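POU domain, class 6, transcription factor 1 (Homo sapiens, PDB 3D1N) binds DNA through its POU domain and regulates transcription, probably preferring a variant of the octamer motif. Local coordinates at residues 11-16 and 46-51. The protein carries 2 engineered substitutions. Numbering follows the deposited sequence.
With nucleotides of chain C.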
ATOM      1  N   LYS K  11       8.611   8.412 -16.866  1.00117.27           N
ATOM      2  CA  LYS K  11       8.052   8.995 -15.650  1.00115.50           C
ATOM      3  C   LYS K  11       6.590   9.405 -15.805  1.00108.41           C
ATOM      4  O   LYS K  11       5.725   8.938 -15.061  1.00101.41           O
ATOM      5  CB  LYS K  11       8.904  10.183 -15.195  1.00104.85           C
ATOM      6  CG  LYS K  11      10.104   9.766 -14.351  1.00121.85           C
ATOM      7  CD  LYS K  11      10.673   8.422 -14.814  1.00123.47           C
ATOM      8  CE  LYS K  11      11.364   7.673 -13.674  1.00124.85           C
ATOM      9  NZ  LYS K  11      11.672   6.250 -14.025  1.00101.22           N
ATOM     10  N   ASN K  12       6.318  10.254 -16.790  1.00103.62           N
ATOM     11  CA  ASN K  12       4.974  10.783 -16.981  1.00109.12           C
ATOM     12  C   ASN K  12       3.941   9.746 -17.397  1.00104.54           C
ATOM     13  O   ASN K  12       2.785   9.819 -16.981  1.00104.37           O
ATOM     14  CB  ASN K  12       4.983  11.959 -17.957  1.00111.61           C
ATOM     15  CG  ASN K  12       5.583  13.210 -17.346  1.00118.34           C
ATOM     16  OD1 ASN K  12       4.913  14.232 -17.219  1.00119.18           O
ATOM     17  ND2 ASN K  12       6.849  13.125 -16.938  1.00118.07           N
ATOM     18  N   PHE K  13       4.353   8.777 -18.206  1.00 97.94           N
ATOM     19  CA  PHE K  13       3.425   7.737 -18.631  1.00107.99           C
ATOM     20  C   PHE K  13       2.829   7.007 -17.436  1.00103.27           C
ATOM     21  O   PHE K  13       1.619   6.785 -17.378  1.00 95.64           O
ATOM     22  CB  PHE K  13       4.098   6.721 -19.550  1.00 96.59           C
ATOM     23  CG  PHE K  13       3.210   5.567 -19.910  1.00 96.55           C
ATOM     24  CD1 PHE K  13       2.385   5.635 -21.019  1.00 94.76           C
ATOM     25  CD2 PHE K  13       3.187   4.419 -19.130  1.00 92.36           C
ATOM     26  CE1 PHE K  13       1.563   4.577 -21.354  1.00 85.66           C
ATOM     27  CE2 PHE K  13       2.365   3.359 -19.458  1.00 86.72           C
ATOM     28  CZ  PHE K  13       1.551   3.438 -20.574  1.00 79.99           C
ATOM     29  N   LYS K  14       3.689   6.618 -16.498  1.00102.30           N
ATOM     30  CA  LYS K  14       3.244   5.910 -15.306  1.00 97.67           C
ATOM     31  C   LYS K  14       2.131   6.685 -14.617  1.00102.81           C
ATOM     32  O   LYS K  14       1.036   6.154 -14.411  1.00 89.99           O
ATOM     33  CB  LYS K  14       4.404   5.681 -14.331  1.00 94.92           C
ATOM     34  CG  LYS K  14       3.969   5.642 -12.867  1.00 94.77           C
ATOM     35  CD  LYS K  14       5.007   4.991 -11.955  1.00 94.82           C
ATOM     36  CE  LYS K  14       4.687   3.518 -11.696  1.00 91.90           C
ATOM     37  NZ  LYS K  14       5.350   2.997 -10.462  1.00 70.12           N
ATOM     38  N   ILE K  15       2.419   7.948 -14.295  1.00104.02           N
ATOM     39  CA  ILE K  15       1.498   8.803 -13.548  1.00 98.04           C
ATOM     40  C   ILE K  15       0.219   9.128 -14.323  1.00102.86           C
ATOM     41  O   ILE K  15      -0.839   9.289 -13.719  1.00107.77           O
ATOM     42  CB  ILE K  15       2.166  10.123 -13.076  1.00 96.22           C
ATOM     43  CG1 ILE K  15       3.621   9.885 -12.660  1.00100.24           C
ATOM     44  CG2 ILE K  15       1.375  10.742 -11.927  1.00 83.99           C
ATOM     45  CD1 ILE K  15       4.311  11.116 -12.062  1.00 69.69           C
ATOM     46  N   ARG K  16       0.307   9.233 -15.646  1.00 91.95           N
ATOM     47  CA  ARG K  16      -0.896   9.405 -16.457  1.00 93.77           C
ATOM     48  C   ARG K  16      -1.773   8.161 -16.358  1.00 91.04           C
ATOM     49  O   ARG K  16      -2.998   8.242 -16.423  1.00 92.60           O
ATOM     50  CB  ARG K  16      -0.541   9.638 -17.924  1.00106.01           C
ATOM     51  CG  ARG K  16       0.077  10.981 -18.248  1.00101.99           C
ATOM     52  CD  ARG K  16       0.346  11.055 -19.746  1.00115.96           C
ATOM     53  NE  ARG K  16       1.130  12.223 -20.134  1.00128.19           N
ATOM     54  CZ  ARG K  16       1.423  12.541 -21.392  1.00120.11           C
ATOM     55  NH1 ARG K  16       0.995  11.780 -22.393  1.00111.68           N
ATOM     56  NH2 ARG K  16       2.141  13.624 -21.648  1.00118.79           N
ATOM     57  N   ARG K  46       8.477  -3.042 -16.879  1.00 75.16           N
ATOM     58  CA  ARG K  46       9.859  -2.824 -17.339  1.00 69.76           C
ATOM     59  C   ARG K  46       9.986  -1.478 -18.029  1.00 76.90           C
ATOM     60  O   ARG K  46      10.903  -0.708 -17.740  1.00 70.75           O
ATOM     61  CB  ARG K  46      10.315  -3.903 -18.333  1.00 70.23           C
ATOM     62  CG  ARG K  46      10.059  -5.345 -17.938  1.00 74.03           C
ATOM     63  CD  ARG K  46      11.223  -5.958 -17.207  1.00 64.41           C
ATOM     64  NE  ARG K  46      12.319  -6.298 -18.106  1.00105.45           N
ATOM     65  CZ  ARG K  46      13.427  -6.931 -17.724  1.00103.26           C
ATOM     66  NH1 ARG K  46      13.585  -7.296 -16.455  1.00 94.68           N
ATOM     67  NH2 ARG K  46      14.377  -7.196 -18.610  1.00 80.78           N
ATOM     68  N   PHE K  47       9.066  -1.207 -18.952  1.00 60.05           N
ATOM     69  CA  PHE K  47       9.070   0.058 -19.664  1.00 70.72           C
ATOM     70  C   PHE K  47       9.134   1.230 -18.694  1.00 85.12           C
ATOM     71  O   PHE K  47      10.073   2.036 -18.718  1.00 72.49           O
ATOM     72  CB  PHE K  47       7.820   0.204 -20.523  1.00 50.93           C
ATOM     73  CG  PHE K  47       7.852   1.420 -21.409  1.00 92.38           C
ATOM     74  CD1 PHE K  47       7.444   2.661 -20.932  1.00 80.41           C
ATOM     75  CD2 PHE K  47       8.320   1.330 -22.717  1.00103.26           C
ATOM     76  CE1 PHE K  47       7.485   3.784 -21.745  1.00 91.26           C
ATOM     77  CE2 PHE K  47       8.363   2.448 -23.536  1.00 96.11           C
ATOM     78  CZ  PHE K  47       7.947   3.678 -23.049  1.00 99.24           C
ATOM     79  N   GLU K  48       8.109   1.311 -17.851  1.00 81.40           N
ATOM     80  CA  GLU K  48       7.984   2.365 -16.863  1.00 62.78           C
ATOM     81  C   GLU K  48       9.265   2.548 -16.084  1.00 74.49           C
ATOM     82  O   GLU K  48       9.802   3.653 -15.999  1.00 78.30           O
ATOM     83  CB  GLU K  48       6.870   2.011 -15.895  1.00 75.49           C
ATOM     84  CG  GLU K  48       5.497   2.045 -16.510  1.00 83.03           C
ATOM     85  CD  GLU K  48       4.415   2.086 -15.461  1.00 88.98           C
ATOM     86  OE1 GLU K  48       4.718   1.764 -14.290  1.00 85.68           O
ATOM     87  OE2 GLU K  48       3.267   2.445 -15.805  1.00100.41           O
ATOM     88  N   LYS K  49       9.744   1.449 -15.511  1.00 81.05           N
ATOM     89  CA  LYS K  49      10.932   1.465 -14.668  1.00 84.22           C
ATOM     90  C   LYS K  49      12.213   1.645 -15.472  1.00 87.18           C
ATOM     91  O   LYS K  49      13.300   1.769 -14.897  1.00 83.45           O
ATOM     92  CB  LYS K  49      11.012   0.181 -13.847  1.00 84.51           C
ATOM     93  CG  LYS K  49      10.079   0.154 -12.645  1.00 90.85           C
ATOM     94  CD  LYS K  49      10.562   1.086 -11.543  1.00 74.14           C
ATOM     95  CE  LYS K  49      10.562   0.373 -10.191  1.00 83.87           C
ATOM     96  NZ  LYS K  49      11.626  -0.683 -10.095  1.00 75.08           N
ATOM     97  N   LEU K  50      12.073   1.665 -16.798  1.00 93.17           N
ATOM     98  CA  LEU K  50      13.208   1.787 -17.719  1.00 89.44           C
ATOM     99  C   LEU K  50      14.151   0.593 -17.627  1.00 75.11           C
ATOM    100  O   LEU K  50      15.343   0.753 -17.375  1.00 89.17           O
ATOM    101  CB  LEU K  50      13.988   3.084 -17.473  1.00 82.93           C
ATOM    102  CG  LEU K  50      13.232   4.393 -17.703  1.00104.37           C
ATOM    103  CD1 LEU K  50      14.078   5.593 -17.282  1.00108.28           C
ATOM    104  CD2 LEU K  50      12.789   4.513 -19.160  1.00 85.27           C
ATOM    105  N   ASP K  51      13.606  -0.604 -17.811  1.00 74.40           N
ATOM    106  CA  ASP K  51      14.419  -1.808 -17.868  1.00 79.07           C
ATOM    107  C   ASP K  51      14.273  -2.436 -19.239  1.00 76.10           C
ATOM    108  O   ASP K  51      13.716  -3.526 -19.391  1.00 69.42           O
ATOM    109  CB  ASP K  51      14.030  -2.808 -16.781  1.00 88.79           C
ATOM    110  CG  ASP K  51      15.056  -3.916 -16.620  1.00 93.01           C
ATOM    111  OD1 ASP K  51      15.344  -4.622 -17.610  1.00 73.25           O
ATOM    112  OD2 ASP K  51      15.580  -4.080 -15.499  1.00108.52           O
TER
ATOM    113  P    DA C  11       6.541  -1.295 -10.897  1.00 69.03           P
ATOM    114  OP1  DA C  11       7.435  -0.205 -10.429  1.00 54.49           O
ATOM    115  OP2  DA C  11       5.989  -1.237 -12.269  1.00 54.37           O
ATOM    116  O5'  DA C  11       7.300  -2.665 -10.569  1.00 52.95           O
ATOM    117  C5'  DA C  11       8.012  -2.684  -9.326  1.00 51.77           C
ATOM    118  C4'  DA C  11       8.685  -4.020  -9.033  1.00 63.51           C
ATOM    119  O4'  DA C  11       7.770  -5.096  -9.333  1.00 57.37           O
ATOM    120  C3'  DA C  11       9.949  -4.301  -9.834  1.00 46.46           C
ATOM    121  O3'  DA C  11      11.039  -4.418  -8.937  1.00 59.26           O
ATOM    122  C2'  DA C  11       9.652  -5.602 -10.588  1.00 57.93           C
ATOM    123  C1'  DA C  11       8.461  -6.200  -9.851  1.00 37.48           C
ATOM    124  N9   DA C  11       7.453  -6.899 -10.646  1.00 39.21           N
ATOM    125  C8   DA C  11       6.606  -6.378 -11.605  1.00 37.23           C
ATOM    126  N7   DA C  11       5.776  -7.278 -12.124  1.00 32.97           N
ATOM    127  C5   DA C  11       6.104  -8.457 -11.452  1.00 35.62           C
ATOM    128  C6   DA C  11       5.602  -9.778 -11.530  1.00 38.97           C
ATOM    129  N6   DA C  11       4.613 -10.142 -12.350  1.00 28.13           N
ATOM    130  N1   DA C  11       6.151 -10.714 -10.723  1.00 34.93           N
ATOM    131  C2   DA C  11       7.136 -10.330  -9.896  1.00 42.01           C
ATOM    132  N3   DA C  11       7.694  -9.126  -9.727  1.00 32.13           N
ATOM    133  C4   DA C  11       7.127  -8.233 -10.540  1.00 22.08           C
TER
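The carboxylate of Glu48 lies against Lys14 and is gripped at both oxygens: OE1 accepts a hydrogen bond from Gln24 and OE2 forms a salt bridge with Arg17. This is a worked example of a buried acid in a POU-specific domain, satisfied by polar partners and packed against aliphatic carbon. With CG anti to the carbonyl carbon (chi1 -69°) and the chain extended beyond it, the carboxylate reaches the helix carrying Lys14, where OE2 sits 3.5 Å from Lys14 CA and 3.7 Å from Lys14 CB. OE2 also meets the edge of the Phe13 ring near its plane, 3.9 Å from Phe13 CD2; ring and carboxylate planes are 72° apart. The Lys14 chain crosses Glu48 at about a right angle and bends at chi3, its NZ 3.8 Å from OP1 of DA11 of chain C and 4.1 Å from Glu48 OE1, longer than a salt bridge. An alanine at Lys14 would keep CB against the carboxylate but would probably leave Glu48 OE1 and the DA11 phosphate without the ammonium near both. Lys11 NZ stands 3.8 Å from Glu48 O, too far for a bond, and near CD1 of Leu50, whose positive phi marks the Schellman motif closing helix 41-49. The contact thus joins helix 4-18 to the C-terminal end of helix 41-49 beside the DNA backbone, while helix 54-73 packs against Phe13 through Leu68 and against Phe47 through Leu64.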